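Local coordinates for RNA polymerase II subunit B1 CTD phosphatase RTR1 (Saccharomyces cerevisiae, PDB 5C2Y), which removes phosphate from the C-terminal-domain repeats of RNA polymerase II and so regulates the polymerase as the phosphorylation pattern changes during transcription, at residues L17-M28 with F138-F146. Residues are numbered along the deposited sequence; the frame is centred on the assembly and turned at random.
Sequences LIPFQKHRQLSM and FARTGVHLF
Q21 pairs its side-chain amide with the backbone around L145, a worked example of how one glutamine can join two irregular loops. Its OE1 accepts a nearly straight bond from F146 N at 2.8 Å, while NE2 donates to H144 O at 2.9 Å and also to L17 O in its own segment. Three bonds thus fix the amide's rotation, and a bend at chi2 (-69°) lays it over the centre of the F146 ring, the two planes 22° apart. A leucine in its place would probably leave F146 N and H144 O without these mates and the F146 face without its flat amide.

The H144 imidazole points its edge at carbonyls of segment 17-28: NE2 donates to H23 O at 3.0 Å, with a second, weak bond to F20 O. L26 covers one face of this ring through a CH-pi contact from CD2, and L145 covers the other. Further along, G142 N bonds R24 O, and T141 OG1 donates to Q25 OE1 at 2.6 Å; Q25 NE2 bonds L26 O and, weakly, F138 O. T141 CG2 lies over the R24 guanidinium. M28 CG sits above the F138 ring, with SD more distant in a Met-aromatic contact.

The join ties the connection between helices 9-17 and 28-42 to the loop after helix 119-129, away from the zinc site. Without strand pairing, glutamine amides and an imidazole meet most of the backbone groups bonded across it.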
ATOM      1  N   LEU A  17      -2.864   2.924 -16.313  1.00 38.03           N
ATOM      2  CA  LEU A  17      -2.327   4.212 -16.703  1.00 38.75           C
ATOM      3  C   LEU A  17      -2.409   4.475 -18.198  1.00 44.24           C
ATOM      4  O   LEU A  17      -2.438   5.634 -18.616  1.00 44.42           O
ATOM      5  CB  LEU A  17      -0.878   4.331 -16.245  1.00 40.79           C
ATOM      6  CG  LEU A  17      -0.667   4.245 -14.743  1.00 38.49           C
ATOM      7  CD1 LEU A  17       0.802   4.473 -14.413  1.00 36.12           C
ATOM      8  CD2 LEU A  17      -1.571   5.263 -14.054  1.00 36.39           C
ATOM      9  N   ILE A  18      -2.431   3.409 -18.993  1.00 42.22           N
ATOM     10  CA  ILE A  18      -2.445   3.526 -20.452  1.00 44.68           C
ATOM     11  C   ILE A  18      -3.430   4.575 -21.017  1.00 43.37           C
ATOM     12  O   ILE A  18      -3.036   5.423 -21.824  1.00 45.59           O
ATOM     13  CB  ILE A  18      -2.757   2.163 -21.112  1.00 46.07           C
ATOM     14  CG1 ILE A  18      -1.546   1.239 -21.051  1.00 42.47           C
ATOM     15  CG2 ILE A  18      -3.180   2.350 -22.562  1.00 40.53           C
ATOM     16  CD1 ILE A  18      -1.822  -0.128 -21.657  1.00 43.47           C
ATOM     17  N   PRO A  19      -4.703   4.548 -20.584  1.00 41.27           N
ATOM     18  CA  PRO A  19      -5.632   5.422 -21.312  1.00 34.87           C
ATOM     19  C   PRO A  19      -5.530   6.918 -21.009  1.00 39.62           C
ATOM     20  O   PRO A  19      -6.417   7.655 -21.432  1.00 45.10           O
ATOM     21  CB  PRO A  19      -7.003   4.905 -20.868  1.00 30.91           C
ATOM     22  CG  PRO A  19      -6.739   3.546 -20.260  1.00 35.03           C
ATOM     23  CD  PRO A  19      -5.415   3.690 -19.620  1.00 38.24           C
ATOM     24  N   PHE A  20      -4.513   7.373 -20.288  1.00 37.71           N
ATOM     25  CA  PHE A  20      -4.463   8.790 -19.935  1.00 39.70           C
ATOM     26  C   PHE A  20      -3.079   9.403 -20.146  1.00 43.31           C
ATOM     27  O   PHE A  20      -2.716  10.385 -19.483  1.00 43.60           O
ATOM     28  CB  PHE A  20      -4.891   9.006 -18.482  1.00 41.29           C
ATOM     29  CG  PHE A  20      -6.119   8.231 -18.077  1.00 42.30           C
ATOM     30  CD1 PHE A  20      -7.387   8.765 -18.250  1.00 40.79           C
ATOM     31  CD2 PHE A  20      -6.000   6.975 -17.492  1.00 40.78           C
ATOM     32  CE1 PHE A  20      -8.507   8.060 -17.856  1.00 38.81           C
ATOM     33  CE2 PHE A  20      -7.121   6.270 -17.098  1.00 35.70           C
ATOM     34  CZ  PHE A  20      -8.373   6.814 -17.276  1.00 32.43           C
ATOM     35  N   GLN A  21      -2.319   8.831 -21.076  1.00 42.09           N
ATOM     36  CA  GLN A  21      -1.023   9.381 -21.465  1.00 47.28           C
ATOM     37  C   GLN A  21      -1.186  10.493 -22.506  1.00 54.47           C
ATOM     38  O   GLN A  21      -0.245  10.830 -23.234  1.00 61.08           O
ATOM     39  CB  GLN A  21      -0.127   8.280 -22.008  1.00 43.17           C
ATOM     40  CG  GLN A  21      -0.070   7.066 -21.110  1.00 49.74           C
ATOM     41  CD  GLN A  21       0.660   7.341 -19.814  1.00 50.08           C
ATOM     42  OE1 GLN A  21       1.781   7.855 -19.818  1.00 53.76           O
ATOM     43  NE2 GLN A  21       0.024   7.010 -18.691  1.00 44.76           N
ATOM     44  N   LYS A  22      -2.388  11.051 -22.561  1.00 53.66           N
ATOM     45  CA  LYS A  22      -2.712  12.154 -23.451  1.00 61.39           C
ATOM     46  C   LYS A  22      -2.468  13.498 -22.767  1.00 57.42           C
ATOM     47  O   LYS A  22      -1.987  14.436 -23.389  1.00 61.00           O
ATOM     48  CB  LYS A  22      -4.174  12.053 -23.911  1.00 65.69           C
ATOM     49  CG  LYS A  22      -4.624  13.158 -24.858  1.00 63.51           C
ATOM     50  CD  LYS A  22      -3.801  13.152 -26.145  1.00 73.11           C
ATOM     51  CE  LYS A  22      -4.424  14.054 -27.217  1.00 75.93           C
ATOM     52  NZ  LYS A  22      -4.464  15.480 -26.785  1.00 71.69           N
ATOM     53  N   HIS A  23      -2.806  13.599 -21.488  1.00 54.38           N
ATOM     54  CA  HIS A  23      -2.657  14.876 -20.803  1.00 57.39           C
ATOM     55  C   HIS A  23      -1.862  14.779 -19.507  1.00 51.09           C
ATOM     56  O   HIS A  23      -1.839  13.746 -18.856  1.00 49.81           O
ATOM     57  CB  HIS A  23      -4.029  15.479 -20.515  1.00 58.44           C
ATOM     58  CG  HIS A  23      -4.754  15.951 -21.739  1.00 66.64           C
ATOM     59  ND1 HIS A  23      -4.391  17.092 -22.428  1.00 67.72           N
ATOM     60  CD2 HIS A  23      -5.824  15.441 -22.395  1.00 66.92           C
ATOM     61  CE1 HIS A  23      -5.207  17.261 -23.453  1.00 65.07           C
ATOM     62  NE2 HIS A  23      -6.084  16.275 -23.458  1.00 65.09           N
ATOM     63  N   ARG A  24      -1.201  15.873 -19.152  1.00 51.15           N
ATOM     64  CA  ARG A  24      -0.555  15.991 -17.861  1.00 45.13           C
ATOM     65  C   ARG A  24      -1.613  16.041 -16.764  1.00 48.43           C
ATOM     66  O   ARG A  24      -1.439  15.450 -15.692  1.00 49.03           O
ATOM     67  CB  ARG A  24       0.326  17.247 -17.803  1.00 48.08           C
ATOM     68  CG  ARG A  24       1.774  17.013 -18.207  1.00 52.07           C
ATOM     69  CD  ARG A  24       2.665  18.237 -17.997  1.00 49.05           C
ATOM     70  NE  ARG A  24       2.905  18.532 -16.591  1.00 50.79           N
ATOM     71  CZ  ARG A  24       2.326  19.531 -15.930  1.00 57.09           C
ATOM     72  NH1 ARG A  24       1.469  20.338 -16.555  1.00 52.08           N
ATOM     73  NH2 ARG A  24       2.609  19.728 -14.646  1.00 57.11           N
ATOM     74  N   GLN A  25      -2.714  16.740 -17.039  1.00 43.75           N
ATOM     75  CA  GLN A  25      -3.713  17.036 -16.018  1.00 37.97           C
ATOM     76  C   GLN A  25      -4.987  16.197 -16.107  1.00 42.70           C
ATOM     77  O   GLN A  25      -5.797  16.363 -17.030  1.00 40.73           O
ATOM     78  CB  GLN A  25      -4.089  18.503 -16.082  1.00 41.12           C
ATOM     79  CG  GLN A  25      -5.090  18.911 -15.051  1.00 36.79           C
ATOM     80  CD  GLN A  25      -4.543  18.768 -13.672  1.00 39.74           C
ATOM     81  OE1 GLN A  25      -3.456  19.266 -13.379  1.00 42.68           O
ATOM     82  NE2 GLN A  25      -5.281  18.077 -12.807  1.00 37.22           N
ATOM     83  N   LEU A  26      -5.167  15.326 -15.110  1.00 40.58           N
ATOM     84  CA  LEU A  26      -6.322  14.439 -15.008  1.00 34.86           C
ATOM     85  C   LEU A  26      -7.584  15.127 -14.493  1.00 33.81           C
ATOM     86  O   LEU A  26      -7.520  16.009 -13.650  1.00 36.64           O
ATOM     87  CB  LEU A  26      -6.008  13.265 -14.079  1.00 32.37           C
ATOM     88  CG  LEU A  26      -4.990  12.204 -14.472  1.00 31.68           C
ATOM     89  CD1 LEU A  26      -4.714  11.349 -13.260  1.00 29.02           C
ATOM     90  CD2 LEU A  26      -5.473  11.363 -15.633  1.00 31.15           C
ATOM     91  N   SER A  27      -8.735  14.689 -14.993  1.00 35.05           N
ATOM     92  CA  SER A  27     -10.022  15.022 -14.387  1.00 31.73           C
ATOM     93  C   SER A  27     -10.233  14.275 -13.068  1.00 33.58           C
ATOM     94  O   SER A  27      -9.614  13.227 -12.830  1.00 32.82           O
ATOM     95  CB  SER A  27     -11.140  14.665 -15.337  1.00 27.18           C
ATOM     96  OG  SER A  27     -11.236  13.250 -15.405  1.00 33.31           O
ATOM     97  N   MET A  28     -11.129  14.785 -12.226  1.00 34.20           N
ATOM     98  CA  MET A  28     -11.457  14.096 -10.974  1.00 31.18           C
ATOM     99  C   MET A  28     -11.941  12.680 -11.201  1.00 32.08           C
ATOM    100  O   MET A  28     -11.587  11.768 -10.453  1.00 37.05           O
ATOM    101  CB  MET A  28     -12.518  14.852 -10.211  1.00 30.36           C
ATOM    102  CG  MET A  28     -12.104  16.219  -9.815  1.00 33.56           C
ATOM    103  SD  MET A  28     -13.268  16.753  -8.578  1.00 40.65           S
ATOM    104  CE  MET A  28     -12.438  18.221  -7.953  1.00 38.90           C
ATOM    105  N   PHE A 138      -5.793  13.471  -8.727  1.00 31.69           N
ATOM    106  CA  PHE A 138      -5.974  14.293  -9.913  1.00 33.85           C
ATOM    107  C   PHE A 138      -5.189  15.606  -9.800  1.00 36.09           C
ATOM    108  O   PHE A 138      -4.766  16.172 -10.811  1.00 34.99           O
ATOM    109  CB  PHE A 138      -7.464  14.570 -10.152  1.00 36.94           C
ATOM    110  CG  PHE A 138      -8.000  15.755  -9.399  1.00 36.48           C
ATOM    111  CD1 PHE A 138      -8.169  15.702  -8.025  1.00 36.13           C
ATOM    112  CD2 PHE A 138      -8.363  16.917 -10.073  1.00 36.91           C
ATOM    113  CE1 PHE A 138      -8.674  16.798  -7.322  1.00 35.80           C
ATOM    114  CE2 PHE A 138      -8.869  18.018  -9.379  1.00 35.52           C
ATOM    115  CZ  PHE A 138      -9.019  17.955  -8.001  1.00 37.85           C
ATOM    116  N   ALA A 139      -4.993  16.073  -8.567  1.00 34.79           N
ATOM    117  CA  ALA A 139      -4.167  17.245  -8.287  1.00 34.24           C
ATOM    118  C   ALA A 139      -2.658  16.992  -8.487  1.00 35.57           C
ATOM    119  O   ALA A 139      -1.874  17.925  -8.608  1.00 35.48           O
ATOM    120  CB  ALA A 139      -4.431  17.726  -6.877  1.00 33.54           C
ATOM    121  N   ARG A 140      -2.253  15.730  -8.526  1.00 36.35           N
ATOM    122  CA  ARG A 140      -0.846  15.396  -8.718  1.00 32.84           C
ATOM    123  C   ARG A 140      -0.516  15.315 -10.192  1.00 36.80           C
ATOM    124  O   ARG A 140      -0.229  14.223 -10.712  1.00 34.59           O
ATOM    125  CB  ARG A 140      -0.517  14.072  -8.031  1.00 33.35           C
ATOM    126  CG  ARG A 140      -1.030  14.006  -6.607  1.00 31.33           C
ATOM    127  CD  ARG A 140      -0.854  12.629  -6.008  1.00 32.21           C
ATOM    128  NE  ARG A 140      -1.356  12.619  -4.639  1.00 30.98           N
ATOM    129  CZ  ARG A 140      -1.099  11.671  -3.750  1.00 28.12           C
ATOM    130  NH1 ARG A 140      -0.347  10.630  -4.086  1.00 27.05           N
ATOM    131  NH2 ARG A 140      -1.592  11.771  -2.518  1.00 29.52           N
ATOM    132  N   THR A 141      -0.561  16.470 -10.853  1.00 33.64           N
ATOM    133  CA  THR A 141      -0.352  16.554 -12.295  1.00 34.59           C
ATOM    134  C   THR A 141       0.871  15.799 -12.776  1.00 39.61           C
ATOM    135  O   THR A 141       1.972  15.983 -12.258  1.00 44.73           O
ATOM    136  CB  THR A 141      -0.188  17.996 -12.766  1.00 37.56           C
ATOM    137  OG1 THR A 141      -1.211  18.822 -12.198  1.00 39.44           O
ATOM    138  CG2 THR A 141      -0.278  18.043 -14.274  1.00 41.09           C
ATOM    139  N   GLY A 142       0.674  14.944 -13.769  1.00 36.76           N
ATOM    140  CA  GLY A 142       1.783  14.257 -14.382  1.00 37.53           C
ATOM    141  C   GLY A 142       2.274  12.974 -13.747  1.00 42.28           C
ATOM    142  O   GLY A 142       2.975  12.222 -14.428  1.00 47.21           O
ATOM    143  N   VAL A 143       1.920  12.689 -12.488  1.00 39.81           N
ATOM    144  CA  VAL A 143       2.475  11.500 -11.807  1.00 38.87           C
ATOM    145  C   VAL A 143       2.069  10.181 -12.440  1.00 38.37           C
ATOM    146  O   VAL A 143       2.509   9.133 -11.992  1.00 41.27           O
ATOM    147  CB  VAL A 143       2.073  11.388 -10.312  1.00 38.80           C
ATOM    148  CG1 VAL A 143       2.456  12.642  -9.536  1.00 40.66           C
ATOM    149  CG2 VAL A 143       0.599  11.052 -10.167  1.00 36.34           C
ATOM    150  N   HIS A 144       1.236  10.229 -13.474  1.00 40.55           N
ATOM    151  CA  HIS A 144       0.741   9.018 -14.116  1.00 39.77           C
ATOM    152  C   HIS A 144       1.397   8.799 -15.473  1.00 43.36           C
ATOM    153  O   HIS A 144       1.174   7.771 -16.124  1.00 42.92           O
ATOM    154  CB  HIS A 144      -0.768   9.101 -14.286  1.00 35.35           C
ATOM    155  CG  HIS A 144      -1.196  10.207 -15.190  1.00 39.57           C
ATOM    156  ND1 HIS A 144      -1.410  11.495 -14.741  1.00 39.05           N
ATOM    157  CD2 HIS A 144      -1.419  10.232 -16.524  1.00 36.66           C
ATOM    158  CE1 HIS A 144      -1.765  12.257 -15.760  1.00 36.69           C
ATOM    159  NE2 HIS A 144      -1.778  11.514 -16.851  1.00 36.94           N
ATOM    160  N   LEU A 145       2.207   9.769 -15.889  1.00 45.30           N
ATOM    161  CA  LEU A 145       2.834   9.752 -17.208  1.00 47.18           C
ATOM    162  C   LEU A 145       4.082   8.875 -17.252  1.00 55.93           C
ATOM    163  O   LEU A 145       4.998   9.024 -16.428  1.00 55.77           O
ATOM    164  CB  LEU A 145       3.176  11.178 -17.640  1.00 48.49           C
ATOM    165  CG  LEU A 145       1.960  12.085 -17.857  1.00 45.63           C
ATOM    166  CD1 LEU A 145       2.369  13.542 -17.994  1.00 39.62           C
ATOM    167  CD2 LEU A 145       1.146  11.621 -19.066  1.00 42.84           C
ATOM    168  N   PHE A 146       4.095   7.968 -18.230  1.00 57.10           N
ATOM    169  CA  PHE A 146       5.192   7.023 -18.447  1.00 57.97           C
ATOM    170  C   PHE A 146       6.514   7.731 -18.658  1.00 62.65           C
ATOM    171  O   PHE A 146       7.458   7.513 -17.915  1.00 71.03           O
ATOM    172  CB  PHE A 146       4.902   6.120 -19.644  1.00 57.96           C
ATOM    173  CG  PHE A 146       3.774   5.172 -19.418  1.00 55.23           C
ATOM    174  CD1 PHE A 146       3.221   5.030 -18.160  1.00 48.56           C
ATOM    175  CD2 PHE A 146       3.269   4.418 -20.463  1.00 58.12           C
ATOM    176  CE1 PHE A 146       2.183   4.158 -17.946  1.00 51.10           C
ATOM    177  CE2 PHE A 146       2.226   3.533 -20.259  1.00 57.64           C
ATOM    178  CZ  PHE A 146       1.681   3.401 -18.995  1.00 52.48           C
TER